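Local coordinates for protein F420-dependent methylenetetrahydromethanopterin dehydrogenase (PDB 1QV9) that catalyses the reversible reduction of methenyl-tetrahydromethanopterin to methylene-tetrahydromethanopterin with reduced coenzyme F420, a step of methanogenesis from CO2, at residues R128-D133 with Q225-Y230; N186-R191 with V201-A206; F194-A199 with R252-S257. All blocks are in the same frame, centred on the assembly; numbering follows the deposited sequence.

Contact 1: residues R128-D133 with Q225-Y230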
loop_
_atom_site.group_PDB
_atom_site.type_symbol
_atom_site.label_atom_id
_atom_site.label_comp_id
_atom_site.label_asym_id
_atom_site.label_seq_id
_atom_site.Cartn_x
_atom_site.Cartn_y
_atom_site.Cartn_z
ATOM N N ARG A 128 28.742 -5.969 -0.915
ATOM C CA ARG A 128 29.399 -7.128 -0.305
ATOM C C ARG A 128 28.932 -8.332 -1.106
ATOM O O ARG A 128 27.733 -8.474 -1.392
ATOM C CB ARG A 128 28.982 -7.306 1.145
ATOM C CG ARG A 128 29.671 -6.341 2.096
ATOM C CD ARG A 128 31.152 -6.746 2.276
ATOM N NE ARG A 128 31.729 -6.111 3.459
ATOM C CZ ARG A 128 32.935 -6.415 3.930
ATOM N NH1 ARG A 128 33.399 -5.807 5.016
ATOM N NH2 ARG A 128 33.667 -7.328 3.307
ATOM N N ARG A 129 29.852 -9.220 -1.464
ATOM C CA ARG A 129 29.522 -10.411 -2.246
ATOM C C ARG A 129 28.379 -11.298 -1.696
ATOM O O ARG A 129 27.631 -11.924 -2.456
ATOM C CB ARG A 129 30.807 -11.270 -2.465
ATOM C CG ARG A 129 30.585 -12.506 -3.291
ATOM C CD ARG A 129 31.895 -13.259 -3.604
ATOM N NE ARG A 129 32.733 -12.527 -4.552
ATOM C CZ ARG A 129 33.709 -11.690 -4.207
ATOM N NH1 ARG A 129 34.409 -11.061 -5.144
ATOM N NH2 ARG A 129 34.002 -11.495 -2.929
ATOM N N GLU A 130 28.239 -11.364 -0.377
ATOM C CA GLU A 130 27.209 -12.180 0.234
ATOM C C GLU A 130 25.789 -11.646 0.026
ATOM O O GLU A 130 24.841 -12.354 0.271
ATOM C CB GLU A 130 27.436 -12.287 1.741
ATOM C CG GLU A 130 28.773 -12.922 2.152
ATOM C CD GLU A 130 29.922 -11.920 2.340
ATOM O OE1 GLU A 130 30.842 -12.236 3.144
ATOM O OE2 GLU A 130 29.941 -10.836 1.706
ATOM N N PHE A 131 25.686 -10.415 -0.456
ATOM C CA PHE A 131 24.381 -9.764 -0.602
ATOM C C PHE A 131 24.160 -9.222 -1.995
ATOM O O PHE A 131 23.081 -9.432 -2.596
ATOM C CB PHE A 131 24.303 -8.586 0.370
ATOM C CG PHE A 131 23.055 -7.758 0.222
ATOM C CD1 PHE A 131 21.831 -8.271 0.606
ATOM C CD2 PHE A 131 23.120 -6.470 -0.314
ATOM C CE1 PHE A 131 20.638 -7.514 0.474
ATOM C CE2 PHE A 131 21.929 -5.715 -0.451
ATOM C CZ PHE A 131 20.716 -6.238 -0.055
ATOM N N LEU A 132 25.166 -8.545 -2.520
ATOM C CA LEU A 132 24.986 -7.934 -3.842
ATOM C C LEU A 132 25.314 -8.797 -5.049
ATOM O O LEU A 132 26.497 -8.928 -5.421
ATOM C CB LEU A 132 25.798 -6.649 -3.930
ATOM C CG LEU A 132 25.399 -5.783 -5.141
ATOM C CD1 LEU A 132 24.177 -4.959 -4.738
ATOM C CD2 LEU A 132 26.532 -4.913 -5.606
ATOM N N ASP A 133 24.291 -9.367 -5.692
ATOM C CA ASP A 133 24.507 -10.113 -6.936
ATOM C C ASP A 133 23.957 -9.194 -8.046
ATOM O O ASP A 133 23.505 -8.089 -7.734
ATOM C CB ASP A 133 23.815 -11.491 -6.935
ATOM C CG ASP A 133 22.289 -11.414 -7.064
ATOM O OD1 ASP A 133 21.692 -10.415 -6.618
ATOM O OD2 ASP A 133 21.702 -12.377 -7.587
ATOM N N GLN A 225 33.893 -5.777 9.735
ATOM C CA GLN A 225 34.566 -6.926 9.151
ATOM C C GLN A 225 33.958 -8.278 9.516
ATOM O O GLN A 225 34.335 -9.302 8.955
ATOM C CB GLN A 225 36.043 -6.909 9.566
ATOM C CG GLN A 225 36.744 -5.621 9.217
ATOM C CD GLN A 225 36.856 -5.422 7.725
ATOM O OE1 GLN A 225 37.366 -6.291 7.017
ATOM N NE2 GLN A 225 36.395 -4.273 7.234
ATOM N N ASP A 226 33.028 -8.285 10.456
ATOM C CA ASP A 226 32.352 -9.517 10.848
ATOM C C ASP A 226 31.123 -9.691 9.918
ATOM O O ASP A 226 30.204 -8.887 9.988
ATOM C CB ASP A 226 31.887 -9.395 12.286
ATOM C CG ASP A 226 31.146 -10.622 12.777
ATOM O OD1 ASP A 226 30.746 -10.606 13.960
ATOM O OD2 ASP A 226 30.955 -11.598 12.013
ATOM N N LYS A 227 31.112 -10.731 9.089
ATOM C CA LYS A 227 29.992 -10.979 8.162
ATOM C C LYS A 227 28.610 -11.078 8.825
ATOM O O LYS A 227 27.603 -10.659 8.221
ATOM C CB LYS A 227 30.233 -12.247 7.335
ATOM C CG LYS A 227 30.307 -13.532 8.157
ATOM C CD LYS A 227 30.172 -14.791 7.304
ATOM C CE LYS A 227 31.293 -14.935 6.299
ATOM N NZ LYS A 227 32.621 -15.245 6.914
ATOM N N GLU A 228 28.533 -11.640 10.033
ATOM C CA GLU A 228 27.247 -11.752 10.713
ATOM C C GLU A 228 26.667 -10.370 10.976
ATOM O O GLU A 228 25.483 -10.237 11.277
ATOM C CB GLU A 228 27.380 -12.499 12.048
ATOM C CG GLU A 228 27.714 -13.982 11.913
ATOM C CD GLU A 228 27.755 -14.703 13.259
ATOM O OE1 GLU A 228 28.037 -15.924 13.274
ATOM O OE2 GLU A 228 27.505 -14.050 14.304
ATOM N N ARG A 229 27.519 -9.351 10.918
ATOM C CA ARG A 229 27.097 -7.978 11.110
ATOM C C ARG A 229 27.050 -7.207 9.785
ATOM O O ARG A 229 26.069 -6.498 9.540
ATOM C CB ARG A 229 28.043 -7.238 12.064
ATOM C CG ARG A 229 27.944 -7.698 13.518
ATOM C CD ARG A 229 29.032 -7.017 14.342
ATOM N NE ARG A 229 28.769 -5.604 14.638
ATOM C CZ ARG A 229 27.953 -5.171 15.601
ATOM N NH1 ARG A 229 27.792 -3.868 15.794
ATOM N NH2 ARG A 229 27.298 -6.032 16.377
ATOM N N TYR A 230 28.075 -7.313 8.937
ATOM C CA TYR A 230 28.027 -6.509 7.711
ATOM C C TYR A 230 26.994 -6.944 6.682
ATOM O O TYR A 230 26.559 -6.097 5.917
ATOM C CB TYR A 230 29.414 -6.320 7.035
ATOM C CG TYR A 230 30.115 -7.528 6.442
ATOM C CD1 TYR A 230 31.361 -7.950 6.959
ATOM C CD2 TYR A 230 29.618 -8.199 5.330
ATOM C CE1 TYR A 230 32.068 -8.989 6.369
ATOM C CE2 TYR A 230 30.316 -9.244 4.730
ATOM C CZ TYR A 230 31.551 -9.637 5.254
ATOM O OH TYR A 230 32.257 -10.651 4.652
#

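Contact 2: residues N186-R191 with V201-A206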
loop_
_atom_site.group_PDB
_atom_site.type_symbol
_atom_site.label_atom_id
_atom_site.label_comp_id
_atom_site.label_asym_id
_atom_site.label_seq_id
_atom_site.Cartn_x
_atom_site.Cartn_y
_atom_site.Cartn_z
ATOM N N ASN A 186 18.330 19.912 0.325
ATOM C CA ASN A 186 17.974 21.322 0.321
ATOM C C ASN A 186 17.916 21.994 -1.031
ATOM O O ASN A 186 17.317 23.055 -1.169
ATOM C CB ASN A 186 18.869 22.113 1.278
ATOM C CG ASN A 186 18.503 21.855 2.753
ATOM O OD1 ASN A 186 17.382 21.402 3.061
ATOM N ND2 ASN A 186 19.441 22.153 3.666
ATOM N N THR A 187 18.537 21.390 -2.040
ATOM C CA THR A 187 18.478 21.931 -3.391
ATOM C C THR A 187 17.025 22.087 -3.791
ATOM O O THR A 187 16.645 23.015 -4.529
ATOM C CB THR A 187 19.165 20.924 -4.367
ATOM O OG1 THR A 187 20.501 20.722 -3.939
ATOM C CG2 THR A 187 19.175 21.447 -5.804
ATOM N N LEU A 188 16.181 21.177 -3.301
ATOM C CA LEU A 188 14.786 21.192 -3.723
ATOM C C LEU A 188 13.988 22.422 -3.256
ATOM O O LEU A 188 13.002 22.800 -3.890
ATOM C CB LEU A 188 14.068 19.921 -3.241
ATOM C CG LEU A 188 14.688 18.602 -3.694
ATOM C CD1 LEU A 188 13.638 17.508 -3.501
ATOM C CD2 LEU A 188 15.179 18.674 -5.114
ATOM N N LEU A 189 14.460 23.046 -2.193
ATOM C CA LEU A 189 13.773 24.202 -1.609
ATOM C C LEU A 189 13.603 25.348 -2.583
ATOM O O LEU A 189 12.623 26.104 -2.485
ATOM C CB LEU A 189 14.544 24.662 -0.379
ATOM C CG LEU A 189 14.424 23.721 0.828
ATOM C CD1 LEU A 189 15.511 24.058 1.848
ATOM C CD2 LEU A 189 13.029 23.791 1.462
ATOM N N GLU A 190 14.531 25.493 -3.529
ATOM C CA GLU A 190 14.428 26.591 -4.491
ATOM C C GLU A 190 14.106 26.208 -5.933
ATOM O O GLU A 190 14.285 27.001 -6.861
ATOM C CB GLU A 190 15.724 27.405 -4.446
ATOM C CG GLU A 190 15.874 28.147 -3.140
ATOM C CD GLU A 190 17.221 28.830 -3.023
ATOM O OE1 GLU A 190 17.244 29.984 -2.549
ATOM O OE2 GLU A 190 18.245 28.224 -3.391
ATOM N N ARG A 191 13.633 24.986 -6.132
ATOM C CA ARG A 191 13.271 24.543 -7.463
ATOM C C ARG A 191 11.782 24.882 -7.621
ATOM O O ARG A 191 11.053 25.004 -6.641
ATOM C CB ARG A 191 13.473 23.027 -7.578
ATOM C CG ARG A 191 14.915 22.530 -7.332
ATOM C CD ARG A 191 15.834 22.892 -8.483
ATOM N NE ARG A 191 15.282 22.447 -9.752
ATOM C CZ ARG A 191 15.753 22.835 -10.928
ATOM N NH1 ARG A 191 16.794 23.670 -10.973
ATOM N NH2 ARG A 191 15.168 22.429 -12.052
ATOM N N VAL A 201 8.011 18.196 0.215
ATOM C CA VAL A 201 8.503 17.715 1.490
ATOM C C VAL A 201 8.777 16.205 1.467
ATOM O O VAL A 201 9.783 15.710 2.043
ATOM C CB VAL A 201 7.501 18.124 2.593
ATOM C CG1 VAL A 201 7.730 17.347 3.844
ATOM C CG2 VAL A 201 7.668 19.652 2.849
ATOM N N LYS A 202 7.912 15.452 0.790
ATOM C CA LYS A 202 8.168 14.010 0.662
ATOM C C LYS A 202 9.422 13.774 -0.185
ATOM O O LYS A 202 10.178 12.849 0.049
ATOM C CB LYS A 202 6.960 13.306 0.021
ATOM C CG LYS A 202 5.782 13.261 0.958
ATOM C CD LYS A 202 4.516 12.709 0.265
ATOM C CE LYS A 202 3.278 12.708 1.167
ATOM N NZ LYS A 202 3.292 11.654 2.208
ATOM N N ALA A 203 9.597 14.559 -1.256
ATOM C CA ALA A 203 10.782 14.442 -2.114
ATOM C C ALA A 203 12.063 14.761 -1.318
ATOM O O ALA A 203 13.059 14.104 -1.479
ATOM C CB ALA A 203 10.639 15.382 -3.340
HETATM N N MSE A 204 11.982 15.759 -0.433
HETATM C CA MSE A 204 13.125 16.097 0.406
HETATM C C MSE A 204 13.417 14.938 1.342
HETATM O O MSE A 204 14.579 14.572 1.491
HETATM C CB MSE A 204 12.835 17.367 1.207
HETATM C CG MSE A 204 12.755 18.576 0.265
HETATM SE SE MSE A 204 12.142 20.188 1.227
HETATM C CE MSE A 204 13.348 20.096 2.670
ATOM N N ALA A 205 12.388 14.366 1.969
ATOM C CA ALA A 205 12.607 13.198 2.833
ATOM C C ALA A 205 13.265 12.074 2.011
ATOM O O ALA A 205 14.138 11.364 2.487
ATOM C CB ALA A 205 11.300 12.694 3.413
ATOM N N ALA A 206 12.817 11.848 0.775
ATOM C CA ALA A 206 13.450 10.822 -0.010
ATOM C C ALA A 206 14.948 11.070 -0.259
ATOM O O ALA A 206 15.730 10.143 -0.223
ATOM C CB ALA A 206 12.694 10.668 -1.387
#

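Contact 3: residues F194-A199 with R252-S257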
loop_
_atom_site.group_PDB
_atom_site.type_symbol
_atom_site.label_atom_id
_atom_site.label_comp_id
_atom_site.label_asym_id
_atom_site.label_seq_id
_atom_site.Cartn_x
_atom_site.Cartn_y
_atom_site.Cartn_z
ATOM N N PHE A 194 7.623 21.297 -7.640
ATOM C CA PHE A 194 6.332 20.851 -7.151
ATOM C C PHE A 194 5.274 21.895 -6.867
ATOM O O PHE A 194 5.528 22.884 -6.154
ATOM C CB PHE A 194 6.562 20.057 -5.853
ATOM C CG PHE A 194 7.441 18.838 -6.042
ATOM C CD1 PHE A 194 6.917 17.709 -6.642
ATOM C CD2 PHE A 194 8.790 18.844 -5.665
ATOM C CE1 PHE A 194 7.731 16.582 -6.877
ATOM C CE2 PHE A 194 9.605 17.744 -5.895
ATOM C CZ PHE A 194 9.081 16.607 -6.499
ATOM N N GLU A 195 4.082 21.674 -7.396
ATOM C CA GLU A 195 2.990 22.589 -7.099
ATOM C C GLU A 195 2.468 22.318 -5.676
ATOM O O GLU A 195 2.173 23.245 -4.909
ATOM C CB GLU A 195 1.868 22.413 -8.104
ATOM C CG GLU A 195 0.753 23.438 -7.847
ATOM C CD GLU A 195 -0.413 23.357 -8.809
ATOM O OE1 GLU A 195 -0.268 23.786 -9.982
ATOM O OE2 GLU A 195 -1.485 22.871 -8.382
ATOM N N ASN A 196 2.399 21.042 -5.284
ATOM C CA ASN A 196 1.909 20.697 -3.941
ATOM C C ASN A 196 3.077 20.716 -2.953
ATOM O O ASN A 196 4.092 20.076 -3.171
ATOM C CB ASN A 196 1.265 19.321 -4.013
ATOM C CG ASN A 196 0.654 18.904 -2.724
ATOM O OD1 ASN A 196 -0.566 18.995 -2.524
ATOM N ND2 ASN A 196 1.483 18.448 -1.827
ATOM N N PRO A 197 2.931 21.434 -1.837
ATOM C CA PRO A 197 4.047 21.478 -0.906
ATOM C C PRO A 197 4.403 20.162 -0.216
ATOM O O PRO A 197 5.596 19.954 0.075
ATOM C CB PRO A 197 3.644 22.597 0.059
ATOM C CG PRO A 197 2.179 22.525 0.095
ATOM C CD PRO A 197 1.778 22.216 -1.346
ATOM N N TYR A 198 3.412 19.301 0.027
ATOM C CA TYR A 198 3.716 17.998 0.662
ATOM C C TYR A 198 4.487 17.131 -0.336
ATOM O O TYR A 198 5.303 16.300 0.074
ATOM C CB TYR A 198 2.446 17.326 1.152
ATOM C CG TYR A 198 1.831 18.138 2.271
ATOM C CD1 TYR A 198 2.367 18.080 3.563
ATOM C CD2 TYR A 198 0.770 19.025 2.035
ATOM C CE1 TYR A 198 1.851 18.912 4.602
ATOM C CE2 TYR A 198 0.254 19.840 3.074
ATOM C CZ TYR A 198 0.800 19.777 4.328
ATOM O OH TYR A 198 0.285 20.601 5.301
ATOM N N ALA A 199 4.278 17.326 -1.645
ATOM C CA ALA A 199 5.100 16.566 -2.604
ATOM C C ALA A 199 6.569 16.991 -2.442
ATOM O O ALA A 199 7.462 16.153 -2.451
ATOM C CB ALA A 199 4.609 16.833 -4.068
ATOM N N ARG A 252 5.149 12.119 -6.531
ATOM C CA ARG A 252 4.657 12.263 -7.901
ATOM C C ARG A 252 3.146 12.031 -7.953
ATOM O O ARG A 252 2.434 12.760 -8.719
ATOM C CB ARG A 252 5.383 11.316 -8.823
ATOM C CG ARG A 252 5.045 11.560 -10.309
ATOM C CD ARG A 252 6.191 11.145 -11.091
ATOM N NE ARG A 252 6.120 11.417 -12.535
ATOM C CZ ARG A 252 6.617 12.487 -13.144
ATOM N NH1 ARG A 252 6.525 12.554 -14.465
ATOM N NH2 ARG A 252 7.221 13.483 -12.502
ATOM N N GLU A 253 2.618 11.058 -7.205
ATOM C CA GLU A 253 1.171 10.818 -7.222
ATOM C C GLU A 253 0.422 12.054 -6.687
ATOM O O GLU A 253 -0.678 12.327 -7.139
ATOM C CB GLU A 253 0.786 9.557 -6.436
ATOM C CG GLU A 253 1.272 8.262 -7.117
ATOM C CD GLU A 253 0.689 8.017 -8.525
ATOM O OE1 GLU A 253 1.464 7.782 -9.476
ATOM O OE2 GLU A 253 -0.542 8.018 -8.634
ATOM N N LEU A 254 0.997 12.797 -5.743
ATOM C CA LEU A 254 0.356 14.013 -5.222
ATOM C C LEU A 254 0.286 15.040 -6.358
ATOM O O LEU A 254 -0.730 15.746 -6.494
ATOM C CB LEU A 254 1.135 14.626 -4.039
ATOM C CG LEU A 254 0.875 13.952 -2.698
ATOM C CD1 LEU A 254 1.832 14.534 -1.685
ATOM C CD2 LEU A 254 -0.568 14.150 -2.234
ATOM N N GLU A 255 1.331 15.131 -7.169
ATOM C CA GLU A 255 1.275 16.091 -8.280
ATOM C C GLU A 255 0.215 15.624 -9.239
ATOM O O GLU A 255 -0.525 16.454 -9.804
ATOM C CB GLU A 255 2.620 16.220 -8.980
ATOM C CG GLU A 255 3.709 16.884 -8.093
ATOM C CD GLU A 255 3.457 18.373 -7.825
ATOM O OE1 GLU A 255 3.877 19.229 -8.646
ATOM O OE2 GLU A 255 2.826 18.678 -6.789
ATOM N N LYS A 256 0.097 14.312 -9.447
ATOM C CA LYS A 256 -0.957 13.850 -10.361
ATOM C C LYS A 256 -2.344 14.232 -9.821
ATOM O O LYS A 256 -3.243 14.615 -10.603
ATOM C CB LYS A 256 -0.907 12.323 -10.565
ATOM C CG LYS A 256 0.301 11.857 -11.385
ATOM C CD LYS A 256 0.278 10.334 -11.526
ATOM C CE LYS A 256 1.506 9.838 -12.232
ATOM N NZ LYS A 256 1.500 8.311 -12.247
ATOM N N SER A 257 -2.559 14.137 -8.514
ATOM C CA SER A 257 -3.867 14.471 -7.955
ATOM C C SER A 257 -4.244 15.913 -8.217
ATOM O O SER A 257 -5.440 16.244 -8.291
ATOM C CB SER A 257 -3.918 14.167 -6.450
ATOM O OG SER A 257 -3.255 15.146 -5.687
#

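Contact 1: residues R128-D133 with Q225-Y230
The loop between strand 115-119 and helix 134-150 meets the start of helix 227-257 here, at a surface end of the helix bundle. A cation-pi stack carries the contact: the guanidinium of R128 lies flat over one face of the Y230 ring, the planes only 5° apart. R128 CZ stands 3.6 Å from the ring centroid of Y230 and 8° off the ring normal, so the groups overlap almost squarely. The overlap runs back along the arginine, with R128 NE 3.5 Å from Y230 CD2 and R128 CD 3.6 Å from Y230 CE2. A bend at chi2 of R128 lays the chain across the ring, and a hydrogen bond from R128 NE to G220 O probably limits rotation of the group.

Y230 belongs to the first turn of its helix, for which D226 is the N-cap. D226 OD2 accepts from E228 N at 3.1 Å, while D226 O receives both R229 N and Y230 N. With CG of Y230 in the crowded position between backbone N and carbonyl carbon (chi1 66°), the ring's second face lies over K227 CA, 3.3 Å below the plane.

At the ring's edge, Y230 OH donates to E130 OE1 over 2.6 Å, reaching the oxygen from somewhat above the carboxylate plane, which is turned steeply against the ring. E130 OE2 approaches the same edge, 3.4 Å from Y230 CE2. K227 NZ, 5.1 Å from E130 OE1, is not in contact but could favour the charged carboxylate. The loop also reaches a neighbouring subunit, whose K275 bonds to E130 O.

Contact 2: residues N186-R191 with V201-A206
K202 NZ is the best-held polar atom, gripped by three carboxylates: E250 of the same chain, E239 of a neighbouring subunit and E253 of another neighbouring subunit. R242 of the subunit that supplies E239 brings a like charge close, so the three acids probably also offset repulsion there. K202 itself does not touch 186-191; its polar end belongs to another side of the helix, and the meeting of the two segments is made mainly by apolar side chains, with no hydrogen bond between them.

L188 carries the middle of this meeting, its CA atom 6.8 Å from that of M204. Its CG lies anti to the carbonyl carbon (chi1 -57°), and the CD1 branch points at the helix, 3.7 Å from A203 CB. The same methyl rests against the backbone, with L188 CD1 3.9 Å from M204 N. Nearer the backbone, L188 CB lies 4.0 Å from M204 CG.

In the fold, 186-191 follows strand 180-183, an outermost strand of the chain's parallel sheet, and 201-206 is part of helix 197-223. The contact therefore lies where the alpha/beta domain passes into the helix bundle, and L188 and A203 are buried in this passage.

M204, a selenomethionine, runs out extended from the helix and then bends at chi3 (50°), which directs its methyl toward L189 and N186. L189 crosses it at about a right angle: L189 CD2 touches M204 SE at 3.7 Å and M204 CE at 3.9 Å. Farther out, N186 OD1 is a loose 4.3 Å from M204 CE, while N186 ND2 bonds to E219 of a neighbouring subunit.

Contact 3: residues F194-A199 with R252-S257
The closely held part of the contact is the carboxylate of E255, on the last turn of helix 227-257, which holds the loop just before helix 197-223, up to its N-cap, with both oxygens. E255 OE1 accepts from E195 N and E255 OE2 from N196 N, each at 2.8 Å and each with an N-H...O angle of 163°. Both oxygens use their syn lone pairs, so the two successive N-H groups are held by the same flat group in a bidentate fashion, N196 being the N-cap. A bend at chi2 (-69°) swings the carboxylate of E255 toward the loop, and the F194 ring presents its edge to the chain, F194 CD1 3.6 Å from E255 CG. A199 CB closes in on E255 OE2 at 3.7 Å.

Beside it the packing is apolar: L254 CD1 comes within 3.7 Å of A199 N and 4.0 Å of Y198 CB, and L254 CB is 4.1 Å from A199 CB. The loose side is at exposed E195, whose chain, CG anti to the backbone N (chi1 -176°), runs extended, leaving E195 OE2 6.2 Å from E255 OE2.

With two straight N-H bonds and a long, weak ion pair to R276, the two N-H groups and the nearby N-terminal end of helix 197-223 would probably favour the ionised form of the buried E255 carboxylate.

Contact 1 is a surface contact, whereas contacts 2 and 3 are buried and lie together, their centres 12 Å apart. Those two share helix 197-223 and touch directly: A203 CB lies 3.6 Å from F194 CE2, and K202 CE lies 3.7 Å from L254 CD1. Contacts 1 and 3 use helix 227-257 near its two ends, their centres about 38 Å apart, and both reach the same neighbouring subunit. The chemistry changes with place: an arginine-tyrosine stack and a carboxylate-hydroxyl bond at the surface, mainly apolar packing where the loop leaving the sheet meets the bundle, and a carboxylate on backbone N-H groups just before a helix.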